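Local structure of dermonecrotic toxin (Pasteurella multocida, 2EBF) at residues 183-191 with 306-315; 265-273 with 462-470. The protein is a dermonecrotic toxin that acts as a potent mitogen and induces bone resorption, associated with severe progressive atrophic rhinitis in pigs. All blocks are in the same frame, centred on the assembly; numbering follows the deposited sequence.

Contact 1: residues 183-191 with 306-315; sequences VISAPFRGY and EQAFATRNFF. With GLC (alpha-D-glucopyranose), chain B; GLC (alpha-D-glucopyranose), chain C.
Phe-188 lays one ring face under Arg-312 and turns an edge to Phe-315, where helix 312-333 begins. That edge meets the Phe-315 face in a T-shaped pair with centroids 4.9 Å apart and planes at 62°. The bent Arg-312 chain, turned at chi2 (50°) and again at chi3, passes over the Phe-188 face: CD lies 4.2 Å from the ring centroid, almost on its normal, while the guanidinium makes an off-centre cation-pi contact. Over the opposite face sits Gly-190 N. Val-183 adds apolar packing, with CG1 3.6 Å from Phe-315 CE1.

Three backbone hydrogen bonds fix the loop to the helix ends. Arg-189 N donates to Gln-307 O at 2.9 Å, in the carbonyl plane. Tyr-191 forms a single beta bridge with Thr-311, the N-cap residue: Tyr-191 N donates to Ala-310 O (3.0 Å, 162° at the hydrogen), and Tyr-191 O receives Arg-312 N at 2.8 Å.

Two 1,1-linked glucose units lie along this surface. O6 of the chain B unit donates to Arg-189 O at 2.7 Å; O5 of the chain C unit reaches the edge of Phe-188, and its O6 is 3.0 Å from Arg-312 NE.

Arg-312 thus lines the sugar pocket, covers one face of Phe-188 and, through its salt bridge with Glu-100, ties the site to helix 88-108 of the membrane localization domain.

Contact 2: residues 265-273 with 462-470; sequences HSYEEMFYS and HSDNSVPPF
The type II turn from Ser-463 to Ser-466 receives the side chain of Glu-268, from the first turn of helix 267-273. Bent at chi2 (96°), Glu-268 brings CG against Ser-463 O and its carboxylate to the turn. Asn-465 N donates to Glu-268 OE2 at 2.9 Å, approaching from above the carboxylate plane, 58° out of it. A water also donates to OE2 and accepts from Val-467 N, whereas OE1 takes bonds from two further waters. One of these links OE1 to Ser-463 OG, also hydrogen-bonded to Asp-408, and to Ser-266 OG, the N-cap oxygen that accepts from Glu-269 N. The other joins OE1 to Asp-464 OD2, which lies 3.9 Å from Glu-268 OE2; that closeness of like charges is probably eased by the water and by the salt bridge of Asp-464 with Arg-322. Asp-464 OD1 is hydrogen-bonded to Tyr-478 OH.

The turn follows strand 456-461, an outermost strand of the six-stranded mixed sheet, and precedes helix 473-490, so the contact joins helix 267-273 to a loop at the margin of this sheet. Beyond the turn, Val-467 wedges its two methyls into the helix surface. CG1 sits over the centre of the Phe-271 ring, 3.7 Å from its centroid, and also touches Tyr-267 OH. CG2 meets Glu-268 CG at 3.5 Å. Tyr-272 stretches across to donate OH to Ser-466 O at 2.6 Å, tilted 34° from the carbonyl plane; its ring edge faces Ser-466 OG, with CE1 3.4 Å away, and its hydroxyl rests 3.5 Å from Pro-468 CD.

Overall arrangement
All four segments lie within the C2 domain range of the toxin's C-terminal region. Contact 1 is buried and contact 2 only partly so, with Pro-468 exposed to solvent; their centres lie about 16 Å apart. They adjoin where Glu-306 OE2 comes within 4.2 Å of Glu-268 OE2, and their segments alternate along the chain. Helix 312-333 serves both: Leu-318 touches Val-183 and Asp-464, and Arg-322 packs on Val-183 while pairing with Asp-464. Phe-305 likewise meets Phe-309 and Tyr-267. Contact 1, which forms part of the sugar site, relies on aromatic and cation-pi packing with backbone-to-backbone bonds. Contact 2 joins side chains to turn backbone directly and through carboxylate-bound waters, with a valine packed on aromatic rings.

Contact 1: residues 183-191 with 306-315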
# COMPACT_ATOMS: atom_id res chain seq x y z
N VAL A 183 -10.69 11.78 -1.83
CA VAL A 183 -9.66 12.58 -2.48
C VAL A 183 -9.35 11.99 -3.86
O VAL A 183 -9.53 12.66 -4.88
CB VAL A 183 -8.39 12.72 -1.62
CG1 VAL A 183 -7.26 13.39 -2.39
CG2 VAL A 183 -8.71 13.49 -0.33
N ILE A 184 -8.92 10.74 -3.88
CA ILE A 184 -8.46 10.10 -5.12
C ILE A 184 -9.53 10.12 -6.21
O ILE A 184 -9.23 10.34 -7.39
CB ILE A 184 -7.99 8.63 -4.89
CG1 ILE A 184 -6.93 8.55 -3.78
CG2 ILE A 184 -7.45 8.01 -6.19
CD1 ILE A 184 -6.64 7.11 -3.30
N SER A 185 -10.79 9.88 -5.82
CA SER A 185 -11.85 9.75 -6.81
C SER A 185 -12.50 11.08 -7.22
O SER A 185 -13.42 11.10 -8.04
CB SER A 185 -12.94 8.80 -6.31
OG SER A 185 -13.67 9.39 -5.24
N ALA A 186 -12.05 12.18 -6.63
CA ALA A 186 -12.67 13.48 -6.86
C ALA A 186 -12.01 14.24 -8.01
O ALA A 186 -10.79 14.43 -8.01
CB ALA A 186 -12.63 14.32 -5.58
N PRO A 187 -12.80 14.68 -9.01
CA PRO A 187 -12.25 15.58 -10.03
C PRO A 187 -11.68 16.82 -9.35
O PRO A 187 -12.38 17.47 -8.57
CB PRO A 187 -13.47 15.94 -10.88
CG PRO A 187 -14.42 14.76 -10.69
CD PRO A 187 -14.22 14.36 -9.25
N PHE A 188 -10.41 17.11 -9.61
CA PHE A 188 -9.69 18.15 -8.88
C PHE A 188 -10.23 19.54 -9.22
O PHE A 188 -10.40 19.87 -10.39
CB PHE A 188 -8.20 18.08 -9.19
CG PHE A 188 -7.37 19.13 -8.49
CD1 PHE A 188 -6.90 20.23 -9.19
CD2 PHE A 188 -7.07 19.02 -7.13
CE1 PHE A 188 -6.13 21.21 -8.57
CE2 PHE A 188 -6.30 20.00 -6.48
CZ PHE A 188 -5.83 21.10 -7.21
N ARG A 189 -10.52 20.33 -8.19
CA ARG A 189 -11.07 21.67 -8.40
C ARG A 189 -10.33 22.71 -7.55
O ARG A 189 -10.83 23.82 -7.36
CB ARG A 189 -12.57 21.69 -8.07
CG ARG A 189 -13.44 20.76 -8.92
CD ARG A 189 -13.78 21.37 -10.26
NE ARG A 189 -14.60 20.48 -11.09
CZ ARG A 189 -14.11 19.61 -11.98
NH1 ARG A 189 -12.80 19.48 -12.16
NH2 ARG A 189 -14.94 18.86 -12.68
N GLY A 190 -9.16 22.34 -7.05
CA GLY A 190 -8.41 23.19 -6.13
C GLY A 190 -7.47 24.15 -6.83
O GLY A 190 -7.72 24.58 -7.96
N TYR A 191 -6.37 24.46 -6.15
CA TYR A 191 -5.46 25.53 -6.55
C TYR A 191 -4.21 25.00 -7.24
O TYR A 191 -3.49 24.17 -6.70
CB TYR A 191 -5.09 26.36 -5.31
CG TYR A 191 -4.17 27.53 -5.56
CD1 TYR A 191 -4.64 28.70 -6.16
CD2 TYR A 191 -2.84 27.49 -5.15
CE1 TYR A 191 -3.80 29.78 -6.37
CE2 TYR A 191 -1.99 28.57 -5.35
CZ TYR A 191 -2.47 29.71 -5.97
OH TYR A 191 -1.63 30.78 -6.17
N GLU A 306 -10.62 18.61 0.12
CA GLU A 306 -9.40 18.63 -0.67
C GLU A 306 -9.69 18.92 -2.14
O GLU A 306 -8.96 19.66 -2.78
CB GLU A 306 -8.65 17.30 -0.52
CG GLU A 306 -8.17 17.04 0.91
CD GLU A 306 -9.19 16.30 1.77
OE1 GLU A 306 -10.31 16.03 1.29
OE2 GLU A 306 -8.85 15.98 2.92
N GLN A 307 -10.78 18.34 -2.67
CA GLN A 307 -11.23 18.61 -4.04
C GLN A 307 -11.38 20.11 -4.29
O GLN A 307 -11.04 20.61 -5.37
CB GLN A 307 -12.57 17.91 -4.31
CG GLN A 307 -13.09 18.15 -5.73
CD GLN A 307 -14.44 17.53 -6.00
OE1 GLN A 307 -14.77 17.20 -7.15
NE2 GLN A 307 -15.24 17.37 -4.96
N ALA A 308 -11.88 20.82 -3.29
CA ALA A 308 -12.17 22.24 -3.39
C ALA A 308 -10.95 23.13 -3.16
O ALA A 308 -10.77 24.14 -3.86
CB ALA A 308 -13.29 22.62 -2.41
N PHE A 309 -10.11 22.76 -2.19
CA PHE A 309 -9.11 23.70 -1.64
C PHE A 309 -7.64 23.29 -1.73
O PHE A 309 -6.76 24.15 -1.62
CB PHE A 309 -9.42 24.00 -0.18
CG PHE A 309 -10.82 24.50 0.08
CD1 PHE A 309 -11.58 23.94 1.10
CD2 PHE A 309 -11.36 25.54 -0.68
CE1 PHE A 309 -12.87 24.40 1.36
CE2 PHE A 309 -12.65 26.00 -0.43
CZ PHE A 309 -13.41 25.44 0.59
N ALA A 310 -7.36 22.00 -1.89
CA ALA A 310 -5.98 21.53 -1.89
C ALA A 310 -5.18 22.18 -3.02
O ALA A 310 -5.72 22.44 -4.10
CB ALA A 310 -5.92 20.00 -1.99
N THR A 311 -3.91 22.47 -2.76
CA THR A 311 -3.00 22.75 -3.86
C THR A 311 -2.87 21.47 -4.66
O THR A 311 -2.99 20.38 -4.09
CB THR A 311 -1.61 23.17 -3.36
OG1 THR A 311 -0.78 23.51 -4.48
CG2 THR A 311 -0.95 22.06 -2.60
N ARG A 312 -2.62 21.58 -5.96
CA ARG A 312 -2.47 20.37 -6.77
C ARG A 312 -1.34 19.50 -6.25
O ARG A 312 -1.40 18.27 -6.30
CB ARG A 312 -2.26 20.70 -8.25
CG ARG A 312 -1.96 19.46 -9.12
CD ARG A 312 -2.97 18.32 -8.90
NE ARG A 312 -4.04 18.39 -9.86
CZ ARG A 312 -4.32 17.48 -10.79
NH1 ARG A 312 -3.66 16.33 -10.87
NH2 ARG A 312 -5.32 17.71 -11.62
N ASN A 313 -0.31 20.15 -5.72
CA ASN A 313 0.84 19.45 -5.17
C ASN A 313 0.52 18.60 -3.95
O ASN A 313 0.96 17.45 -3.85
CB ASN A 313 1.92 20.46 -4.82
CG ASN A 313 3.20 20.20 -5.56
OD1 ASN A 313 4.16 19.65 -4.99
ND2 ASN A 313 3.22 20.56 -6.84
N PHE A 314 -0.24 19.18 -3.02
CA PHE A 314 -0.67 18.48 -1.81
C PHE A 314 -1.65 17.37 -2.20
O PHE A 314 -1.58 16.26 -1.67
CB PHE A 314 -1.33 19.45 -0.83
CG PHE A 314 -1.87 18.79 0.41
CD1 PHE A 314 -1.02 18.29 1.38
CD2 PHE A 314 -3.24 18.68 0.61
CE1 PHE A 314 -1.52 17.68 2.54
CE2 PHE A 314 -3.75 18.07 1.76
CZ PHE A 314 -2.89 17.58 2.72
N PHE A 315 -2.55 17.69 -3.12
CA PHE A 315 -3.50 16.72 -3.66
C PHE A 315 -2.78 15.48 -4.21
O PHE A 315 -3.05 14.36 -3.78
CB PHE A 315 -4.38 17.38 -4.73
CG PHE A 315 -5.49 16.51 -5.25
CD1 PHE A 315 -6.75 16.52 -4.65
CD2 PHE A 315 -5.28 15.68 -6.35
CE1 PHE A 315 -7.79 15.70 -5.15
CE2 PHE A 315 -6.32 14.85 -6.85
CZ PHE A 315 -7.56 14.88 -6.24
C1 GLC B . -9.97 22.72 -11.98
C2 GLC B . -10.85 22.34 -13.18
C3 GLC B . -11.51 23.58 -13.77
C4 GLC B . -12.29 24.35 -12.69
C5 GLC B . -11.44 24.62 -11.45
C6 GLC B . -12.33 25.10 -10.31
O2 GLC B . -10.06 21.66 -14.17
O3 GLC B . -12.40 23.18 -14.82
O4 GLC B . -12.73 25.61 -13.22
O5 GLC B . -10.74 23.45 -11.01
O6 GLC B . -11.52 25.57 -9.23
C1 GLC C . -7.76 23.47 -11.49
C2 GLC C . -6.88 24.71 -11.72
C3 GLC C . -6.18 24.61 -13.07
C4 GLC C . -5.40 23.30 -13.19
C5 GLC C . -6.28 22.07 -12.86
C6 GLC C . -5.46 20.78 -12.76
O1 GLC C . -8.84 23.47 -12.42
O2 GLC C . -7.66 25.92 -11.64
O3 GLC C . -5.28 25.71 -13.22
O4 GLC C . -4.84 23.19 -14.50
O5 GLC C . -6.99 22.26 -11.62
O6 GLC C . -4.57 20.79 -11.63

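Contact 2: residues 265-273 with 462-470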
# COMPACT_ATOMS: atom_id res chain seq x y z
N HIS A 265 -2.78 24.00 8.21
CA HIS A 265 -3.36 22.97 9.07
C HIS A 265 -4.19 22.03 8.22
O HIS A 265 -4.98 22.48 7.39
CB HIS A 265 -4.28 23.57 10.14
CG HIS A 265 -3.65 24.65 10.95
ND1 HIS A 265 -3.08 24.41 12.18
CD2 HIS A 265 -3.50 25.98 10.72
CE1 HIS A 265 -2.60 25.54 12.68
NE2 HIS A 265 -2.85 26.51 11.81
N SER A 266 -4.02 20.73 8.44
CA SER A 266 -4.76 19.76 7.66
C SER A 266 -6.24 19.77 8.04
O SER A 266 -6.61 20.12 9.17
CB SER A 266 -4.16 18.36 7.84
OG SER A 266 -4.40 17.87 9.15
N TYR A 267 -7.08 19.41 7.08
CA TYR A 267 -8.52 19.27 7.29
C TYR A 267 -8.83 18.54 8.60
O TYR A 267 -9.63 19.02 9.41
CB TYR A 267 -9.13 18.51 6.11
CG TYR A 267 -10.60 18.19 6.27
CD1 TYR A 267 -11.07 16.90 6.06
CD2 TYR A 267 -11.51 19.18 6.62
CE1 TYR A 267 -12.43 16.60 6.20
CE2 TYR A 267 -12.86 18.90 6.76
CZ TYR A 267 -13.31 17.62 6.55
OH TYR A 267 -14.66 17.35 6.70
N GLU A 268 -8.18 17.40 8.80
CA GLU A 268 -8.45 16.54 9.95
C GLU A 268 -7.97 17.15 11.26
O GLU A 268 -8.61 16.98 12.30
CB GLU A 268 -7.82 15.16 9.75
CG GLU A 268 -8.46 14.34 8.63
CD GLU A 268 -7.72 14.46 7.31
OE1 GLU A 268 -6.82 15.34 7.18
OE2 GLU A 268 -8.03 13.67 6.39
N GLU A 269 -6.84 17.84 11.21
CA GLU A 269 -6.33 18.56 12.37
C GLU A 269 -7.36 19.59 12.85
O GLU A 269 -7.67 19.67 14.04
CB GLU A 269 -5.01 19.24 12.06
CG GLU A 269 -4.54 20.17 13.17
CD GLU A 269 -3.29 20.93 12.83
OE1 GLU A 269 -2.94 21.85 13.59
OE2 GLU A 269 -2.65 20.62 11.82
N MET A 270 -7.87 20.37 11.90
CA MET A 270 -8.87 21.38 12.22
C MET A 270 -10.16 20.77 12.74
O MET A 270 -10.72 21.25 13.72
CB MET A 270 -9.14 22.26 11.01
CG MET A 270 -7.96 23.08 10.59
SD MET A 270 -8.46 24.33 9.41
CE MET A 270 -6.93 25.23 9.22
N PHE A 271 -10.62 19.71 12.09
CA PHE A 271 -11.88 19.05 12.46
C PHE A 271 -11.89 18.55 13.90
O PHE A 271 -12.91 18.66 14.59
CB PHE A 271 -12.19 17.89 11.51
CG PHE A 271 -13.48 17.19 11.81
CD1 PHE A 271 -14.66 17.58 11.19
CD2 PHE A 271 -13.52 16.14 12.72
CE1 PHE A 271 -15.86 16.93 11.47
CE2 PHE A 271 -14.71 15.48 13.01
CZ PHE A 271 -15.89 15.88 12.38
N TYR A 272 -10.77 18.00 14.35
CA TYR A 272 -10.69 17.41 15.69
C TYR A 272 -10.27 18.40 16.78
O TYR A 272 -10.37 18.08 17.97
CB TYR A 272 -9.80 16.15 15.69
CG TYR A 272 -10.51 14.95 15.11
CD1 TYR A 272 -10.14 14.40 13.88
CD2 TYR A 272 -11.59 14.38 15.79
CE1 TYR A 272 -10.82 13.30 13.35
CE2 TYR A 272 -12.27 13.28 15.27
CZ TYR A 272 -11.89 12.75 14.06
OH TYR A 272 -12.58 11.66 13.57
N SER A 273 -9.84 19.58 16.39
CA SER A 273 -9.47 20.63 17.34
C SER A 273 -10.43 21.83 17.34
O SER A 273 -10.31 22.72 18.18
CB SER A 273 -8.02 21.09 17.12
OG SER A 273 -7.83 21.64 15.82
N HIS A 462 -3.39 8.31 13.63
CA HIS A 462 -2.78 8.97 12.49
C HIS A 462 -3.89 9.78 11.82
O HIS A 462 -4.92 9.22 11.43
CB HIS A 462 -2.18 7.92 11.54
CG HIS A 462 -1.48 8.50 10.35
ND1 HIS A 462 -0.25 9.12 10.43
CD2 HIS A 462 -1.82 8.52 9.03
CE1 HIS A 462 0.13 9.50 9.22
NE2 HIS A 462 -0.80 9.15 8.36
N SER A 463 -3.68 11.09 11.69
CA SER A 463 -4.77 12.01 11.32
C SER A 463 -5.33 11.89 9.89
O SER A 463 -6.50 12.20 9.65
CB SER A 463 -4.40 13.47 11.62
OG SER A 463 -3.53 13.99 10.64
N ASP A 464 -4.52 11.42 8.95
CA ASP A 464 -4.98 11.42 7.56
C ASP A 464 -6.16 10.47 7.39
O ASP A 464 -6.09 9.31 7.82
CB ASP A 464 -3.84 11.07 6.60
CG ASP A 464 -4.27 11.10 5.15
OD1 ASP A 464 -3.97 10.12 4.44
OD2 ASP A 464 -4.92 12.08 4.72
N ASN A 465 -7.24 10.95 6.77
CA ASN A 465 -8.43 10.13 6.45
C ASN A 465 -9.24 9.74 7.70
O ASN A 465 -9.99 8.76 7.69
CB ASN A 465 -8.02 8.89 5.64
CG ASN A 465 -9.09 8.45 4.63
OD1 ASN A 465 -8.97 7.38 4.00
ND2 ASN A 465 -10.12 9.26 4.47
N SER A 466 -9.10 10.54 8.76
CA SER A 466 -9.69 10.21 10.07
C SER A 466 -11.05 10.84 10.37
O SER A 466 -11.66 10.55 11.41
CB SER A 466 -8.71 10.57 11.19
OG SER A 466 -8.48 11.96 11.23
N VAL A 467 -11.54 11.68 9.46
CA VAL A 467 -12.82 12.38 9.65
C VAL A 467 -13.98 11.55 9.10
O VAL A 467 -13.90 11.03 7.98
CB VAL A 467 -12.78 13.80 9.00
CG1 VAL A 467 -14.16 14.48 9.03
CG2 VAL A 467 -11.76 14.66 9.71
N PRO A 468 -15.06 11.39 9.89
CA PRO A 468 -16.26 10.68 9.41
C PRO A 468 -16.90 11.38 8.19
O PRO A 468 -16.58 12.54 7.91
CB PRO A 468 -17.18 10.69 10.64
CG PRO A 468 -16.68 11.80 11.49
CD PRO A 468 -15.21 11.85 11.28
N PRO A 469 -17.82 10.70 7.48
CA PRO A 469 -18.38 9.38 7.79
C PRO A 469 -17.47 8.22 7.40
O PRO A 469 -16.82 8.25 6.35
CB PRO A 469 -19.67 9.35 6.97
CG PRO A 469 -19.40 10.24 5.81
CD PRO A 469 -18.38 11.25 6.23
N PHE A 470 -17.45 7.20 8.26
CA PHE A 470 -16.81 5.93 7.95
C PHE A 470 -17.86 4.97 7.38
O PHE A 470 -18.06 3.87 7.89
CB PHE A 470 -16.15 5.35 9.21
CG PHE A 470 -14.84 6.01 9.57
CD1 PHE A 470 -13.63 5.47 9.13
CD2 PHE A 470 -14.81 7.16 10.35
CE1 PHE A 470 -12.41 6.08 9.46
CE2 PHE A 470 -13.60 7.77 10.69
CZ PHE A 470 -12.40 7.23 10.24
O HOH W 1 -4.35 15.25 8.52
O HOH W 2 -10.60 12.52 6.72
O HOH W 3 -5.15 15.01 5.16